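Local coordinates for putative sugar isomerase (Parabacteroides distasonis, PDB 3LMZ), which probably isomerises a sugar within a TIM barrel of the xylose isomerase-like kind, although its substrate is not established, at residues L178-K191 against M218-E231. Residues are numbered along the deposited sequence; the frame is centred on the assembly and turned at random.
Sequences LKKYHTRVFDMHIK and MMREVNYTGMCSLE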
# COMPACT_ATOMS: atom_id res chain seq x y z
N LEU A 178 -7.46 21.63 10.56
CA LEU A 178 -8.07 20.66 11.49
C LEU A 178 -7.98 21.15 12.96
O LEU A 178 -8.98 21.08 13.70
CB LEU A 178 -7.47 19.25 11.32
CG LEU A 178 -7.97 18.20 12.33
CD1 LEU A 178 -9.51 17.91 12.20
CD2 LEU A 178 -7.13 16.92 12.13
N LYS A 179 -6.81 21.67 13.36
CA LYS A 179 -6.64 22.21 14.72
C LYS A 179 -7.65 23.34 14.98
O LYS A 179 -8.35 23.32 15.99
CB LYS A 179 -5.22 22.72 14.96
CG LYS A 179 -4.96 23.20 16.39
CD LYS A 179 -3.64 23.98 16.52
CE LYS A 179 -2.44 23.05 16.58
NZ LYS A 179 -1.14 23.81 16.57
N LYS A 180 -7.74 24.30 14.06
CA LYS A 180 -8.67 25.42 14.22
C LYS A 180 -10.12 24.98 14.28
O LYS A 180 -10.92 25.46 15.13
CB LYS A 180 -8.49 26.43 13.08
CG LYS A 180 -7.20 27.22 13.16
CD LYS A 180 -7.11 28.29 12.08
CE LYS A 180 -6.93 27.69 10.70
NZ LYS A 180 -6.60 28.72 9.67
N TYR A 181 -10.47 24.10 13.36
CA TYR A 181 -11.88 23.91 12.95
C TYR A 181 -12.49 22.60 13.40
O TYR A 181 -13.61 22.29 13.02
CB TYR A 181 -12.03 24.05 11.44
CG TYR A 181 -11.47 25.34 10.86
CD1 TYR A 181 -11.65 26.56 11.53
CD2 TYR A 181 -10.83 25.39 9.63
CE1 TYR A 181 -11.15 27.78 11.01
CE2 TYR A 181 -10.31 26.59 9.12
CZ TYR A 181 -10.50 27.79 9.81
OH TYR A 181 -10.03 28.98 9.31
N HIS A 182 -11.74 21.80 14.15
CA HIS A 182 -12.20 20.45 14.55
C HIS A 182 -13.60 20.32 15.09
O HIS A 182 -14.26 19.30 14.82
CB HIS A 182 -11.19 19.76 15.52
CG HIS A 182 -11.16 20.35 16.88
ND1 HIS A 182 -10.39 21.44 17.22
CD2 HIS A 182 -11.84 20.00 18.00
CE1 HIS A 182 -10.62 21.76 18.48
NE2 HIS A 182 -11.50 20.90 18.97
N THR A 183 -14.10 21.35 15.77
CA THR A 183 -15.46 21.27 16.31
C THR A 183 -16.54 21.16 15.22
O THR A 183 -17.69 20.72 15.48
CB THR A 183 -15.76 22.47 17.22
OG1 THR A 183 -15.53 23.70 16.51
CG2 THR A 183 -14.82 22.43 18.47
N ARG A 184 -16.19 21.54 13.99
CA ARG A 184 -17.08 21.38 12.84
C ARG A 184 -16.48 20.51 11.73
O ARG A 184 -16.83 20.71 10.60
CB ARG A 184 -17.46 22.76 12.29
CG ARG A 184 -18.34 23.52 13.27
CD ARG A 184 -18.68 24.88 12.74
NE ARG A 184 -19.51 25.67 13.64
CZ ARG A 184 -20.85 25.64 13.71
NH1 ARG A 184 -21.57 24.82 12.96
NH2 ARG A 184 -21.50 26.45 14.55
N VAL A 185 -15.53 19.60 12.02
CA VAL A 185 -15.07 18.64 11.01
C VAL A 185 -15.79 17.30 11.29
O VAL A 185 -15.53 16.63 12.32
CB VAL A 185 -13.55 18.43 11.03
CG1 VAL A 185 -13.10 17.32 10.05
CG2 VAL A 185 -12.81 19.78 10.72
N PHE A 186 -16.72 16.94 10.40
CA PHE A 186 -17.57 15.77 10.64
C PHE A 186 -17.24 14.60 9.74
O PHE A 186 -17.78 13.51 9.92
CB PHE A 186 -19.06 16.18 10.58
CG PHE A 186 -19.43 17.20 11.64
CD1 PHE A 186 -18.99 17.08 12.96
CD2 PHE A 186 -20.16 18.34 11.30
CE1 PHE A 186 -19.31 18.02 13.92
CE2 PHE A 186 -20.45 19.27 12.26
CZ PHE A 186 -20.02 19.11 13.55
N ASP A 187 -16.41 14.85 8.75
CA ASP A 187 -15.96 13.81 7.81
C ASP A 187 -14.65 14.29 7.21
O ASP A 187 -14.29 15.48 7.32
CB ASP A 187 -17.00 13.57 6.72
CG ASP A 187 -16.74 12.35 5.86
OD1 ASP A 187 -16.68 11.26 6.44
OD2 ASP A 187 -16.79 12.50 4.65
N MSE A 188 -13.92 13.38 6.58
CA MSE A 188 -12.65 13.76 5.99
C MSE A 188 -12.44 12.89 4.76
O MSE A 188 -12.67 11.68 4.82
CB MSE A 188 -11.50 13.48 6.95
CG MSE A 188 -10.19 14.12 6.57
SE MSE A 188 -8.76 13.67 7.84
CE MSE A 188 -9.77 14.49 9.40
N HIS A 189 -11.97 13.53 3.68
CA HIS A 189 -11.42 12.80 2.53
C HIS A 189 -9.91 12.90 2.64
O HIS A 189 -9.32 14.01 2.57
CB HIS A 189 -11.95 13.39 1.21
CG HIS A 189 -13.40 13.09 0.96
ND1 HIS A 189 -14.05 13.43 -0.21
CD2 HIS A 189 -14.29 12.40 1.71
CE1 HIS A 189 -15.30 12.99 -0.14
NE2 HIS A 189 -15.47 12.35 1.00
N ILE A 190 -9.28 11.72 2.67
CA ILE A 190 -7.82 11.57 2.59
C ILE A 190 -7.47 11.30 1.15
O ILE A 190 -8.22 10.63 0.43
CB ILE A 190 -7.26 10.52 3.57
CG1 ILE A 190 -7.93 9.15 3.40
CG2 ILE A 190 -7.44 11.01 5.04
CD1 ILE A 190 -7.18 8.06 4.09
N LYS A 191 -6.35 11.90 0.72
CA LYS A 191 -5.82 11.80 -0.64
C LYS A 191 -4.49 12.55 -0.57
O LYS A 191 -4.21 13.26 0.44
CB LYS A 191 -6.76 12.45 -1.68
CG LYS A 191 -7.10 13.92 -1.35
CD LYS A 191 -8.07 14.55 -2.35
CE LYS A 191 -9.44 13.91 -2.30
NZ LYS A 191 -10.44 14.76 -3.11
N MSE A 218 -2.48 15.03 14.80
CA MSE A 218 -3.48 16.05 15.07
C MSE A 218 -4.86 15.46 15.33
O MSE A 218 -5.64 15.97 16.16
CB MSE A 218 -3.55 17.11 13.94
CG MSE A 218 -4.45 18.29 14.29
SE MSE A 218 -4.01 19.22 15.92
CE MSE A 218 -2.30 19.95 15.40
N MSE A 219 -5.18 14.39 14.64
CA MSE A 219 -6.47 13.74 14.86
C MSE A 219 -6.56 13.16 16.26
O MSE A 219 -7.62 13.17 16.88
CB MSE A 219 -6.80 12.68 13.80
CG MSE A 219 -7.06 13.27 12.40
SE MSE A 219 -7.67 11.99 11.09
CE MSE A 219 -5.95 11.12 10.86
N ARG A 220 -5.43 12.64 16.73
CA ARG A 220 -5.34 12.19 18.12
C ARG A 220 -5.49 13.39 19.07
O ARG A 220 -6.24 13.34 20.04
CB ARG A 220 -4.03 11.47 18.37
CG ARG A 220 -3.88 10.15 17.69
CD ARG A 220 -2.47 9.62 17.82
NE ARG A 220 -2.27 8.48 16.94
CZ ARG A 220 -1.07 8.03 16.63
NH1 ARG A 220 -0.01 8.61 17.17
NH2 ARG A 220 -0.96 6.98 15.79
N GLU A 221 -4.81 14.49 18.76
CA GLU A 221 -4.81 15.66 19.63
C GLU A 221 -6.21 16.27 19.78
O GLU A 221 -6.56 16.71 20.91
CB GLU A 221 -3.77 16.69 19.15
CG GLU A 221 -3.88 18.05 19.78
CD GLU A 221 -2.86 19.06 19.25
OE1 GLU A 221 -1.75 18.64 18.83
OE2 GLU A 221 -3.18 20.28 19.25
N VAL A 222 -7.00 16.33 18.69
CA VAL A 222 -8.35 16.91 18.75
C VAL A 222 -9.42 15.86 18.94
O VAL A 222 -10.61 16.20 19.00
CB VAL A 222 -8.67 17.73 17.47
CG1 VAL A 222 -7.63 18.86 17.24
CG2 VAL A 222 -8.80 16.83 16.27
N ASN A 223 -9.00 14.61 19.07
CA ASN A 223 -9.88 13.46 19.20
C ASN A 223 -10.96 13.42 18.10
O ASN A 223 -12.13 13.36 18.37
CB ASN A 223 -10.48 13.39 20.60
CG ASN A 223 -11.09 12.04 20.92
OD1 ASN A 223 -10.51 10.97 20.62
ND2 ASN A 223 -12.24 12.07 21.54
N TYR A 224 -10.52 13.49 16.83
CA TYR A 224 -11.37 13.25 15.68
C TYR A 224 -11.85 11.78 15.59
O TYR A 224 -11.05 10.87 15.38
CB TYR A 224 -10.69 13.72 14.38
CG TYR A 224 -11.54 13.41 13.14
CD1 TYR A 224 -12.69 14.13 12.88
CD2 TYR A 224 -11.15 12.41 12.25
CE1 TYR A 224 -13.49 13.85 11.78
CE2 TYR A 224 -11.93 12.10 11.08
CZ TYR A 224 -13.13 12.85 10.88
OH TYR A 224 -13.94 12.63 9.75
N THR A 225 -13.16 11.56 15.74
CA THR A 225 -13.71 10.21 15.81
C THR A 225 -14.55 9.87 14.57
O THR A 225 -15.23 8.84 14.56
CB THR A 225 -14.53 9.97 17.09
OG1 THR A 225 -15.61 10.89 17.08
CG2 THR A 225 -13.68 10.14 18.36
N GLY A 226 -14.48 10.72 13.56
CA GLY A 226 -15.11 10.42 12.29
C GLY A 226 -14.28 9.54 11.41
O GLY A 226 -13.34 8.84 11.86
N MSE A 227 -14.68 9.52 10.15
CA MSE A 227 -14.07 8.66 9.16
C MSE A 227 -13.07 9.49 8.35
O MSE A 227 -13.23 10.66 8.09
CB MSE A 227 -15.06 8.06 8.17
CG MSE A 227 -15.73 6.79 8.67
SE MSE A 227 -16.67 7.14 10.35
CE MSE A 227 -17.46 5.42 10.56
N CYS A 228 -12.01 8.78 7.96
CA CYS A 228 -10.97 9.27 7.04
C CYS A 228 -11.21 8.34 5.86
O CYS A 228 -10.91 7.15 5.93
CB CYS A 228 -9.57 9.03 7.62
SG CYS A 228 -9.13 9.86 9.13
N SER A 229 -11.81 8.91 4.81
CA SER A 229 -12.31 8.19 3.65
C SER A 229 -11.46 8.49 2.43
O SER A 229 -11.28 9.66 2.04
CB SER A 229 -13.76 8.56 3.42
OG SER A 229 -14.49 7.88 4.44
N LEU A 230 -10.83 7.45 1.87
CA LEU A 230 -9.99 7.65 0.72
C LEU A 230 -10.76 8.01 -0.51
O LEU A 230 -11.68 7.31 -0.91
CB LEU A 230 -9.10 6.40 0.44
CG LEU A 230 -8.27 6.43 -0.84
CD1 LEU A 230 -7.21 7.51 -0.79
CD2 LEU A 230 -7.66 5.03 -1.17
N GLU A 231 -10.42 9.14 -1.09
CA GLU A 231 -11.01 9.59 -2.36
C GLU A 231 -9.89 9.66 -3.38
O GLU A 231 -9.15 10.64 -3.49
CB GLU A 231 -11.74 10.92 -2.22
CG GLU A 231 -12.53 11.27 -3.45
CD GLU A 231 -13.46 12.45 -3.23
OE1 GLU A 231 -12.95 13.55 -2.86
OE2 GLU A 231 -14.67 12.26 -3.44
O HOH W 1 -17.08 10.94 9.23
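Tyr224 lies against Val185 and Met188 where two adjacent helix-to-strand turns of a TIM barrel pack. Strand 185-193, helix 212-221 and strand 227-230 make a beta-alpha-beta crossover. The strands run parallel, and the last turns of helices 174-181 and 212-221 pack outside them. The Tyr224 ring is sandwiched. Met188 CE sits over one face, 3.9 Å from the ring centroid, in a CH-pi contact; Gly226 N lies over the other. Tyr224 CG is anti to the backbone N (chi1 177°), which sends the ring to strand 185-190, where Val185 O lies at its edge, in plane. Tyr224 OH donates to Met227 O at 2.7 Å, from above the carbonyl plane. A leucine here would probably leave Met227 O without this donor and Met188 CE without its aromatic face. Met188 and Met219 are selenomethionines, their SE atoms 3.8 Å apart. Between the helices, Leu178 CD2 packs on Met218 CG and Met219 CG, and Val222 CB lies over one face of the His182 ring. At the C-terminal strand ends, Glu231 OE2 binds a citrate, probably from crystallisation. Lys191 NZ makes salt bridges to Asp163, Glu233 and Glu231. Glu231 OE1 takes Lys191 NZ at 2.8 Å on its anti side and a weak, bent bond from His189 ND1 at 2.9 Å.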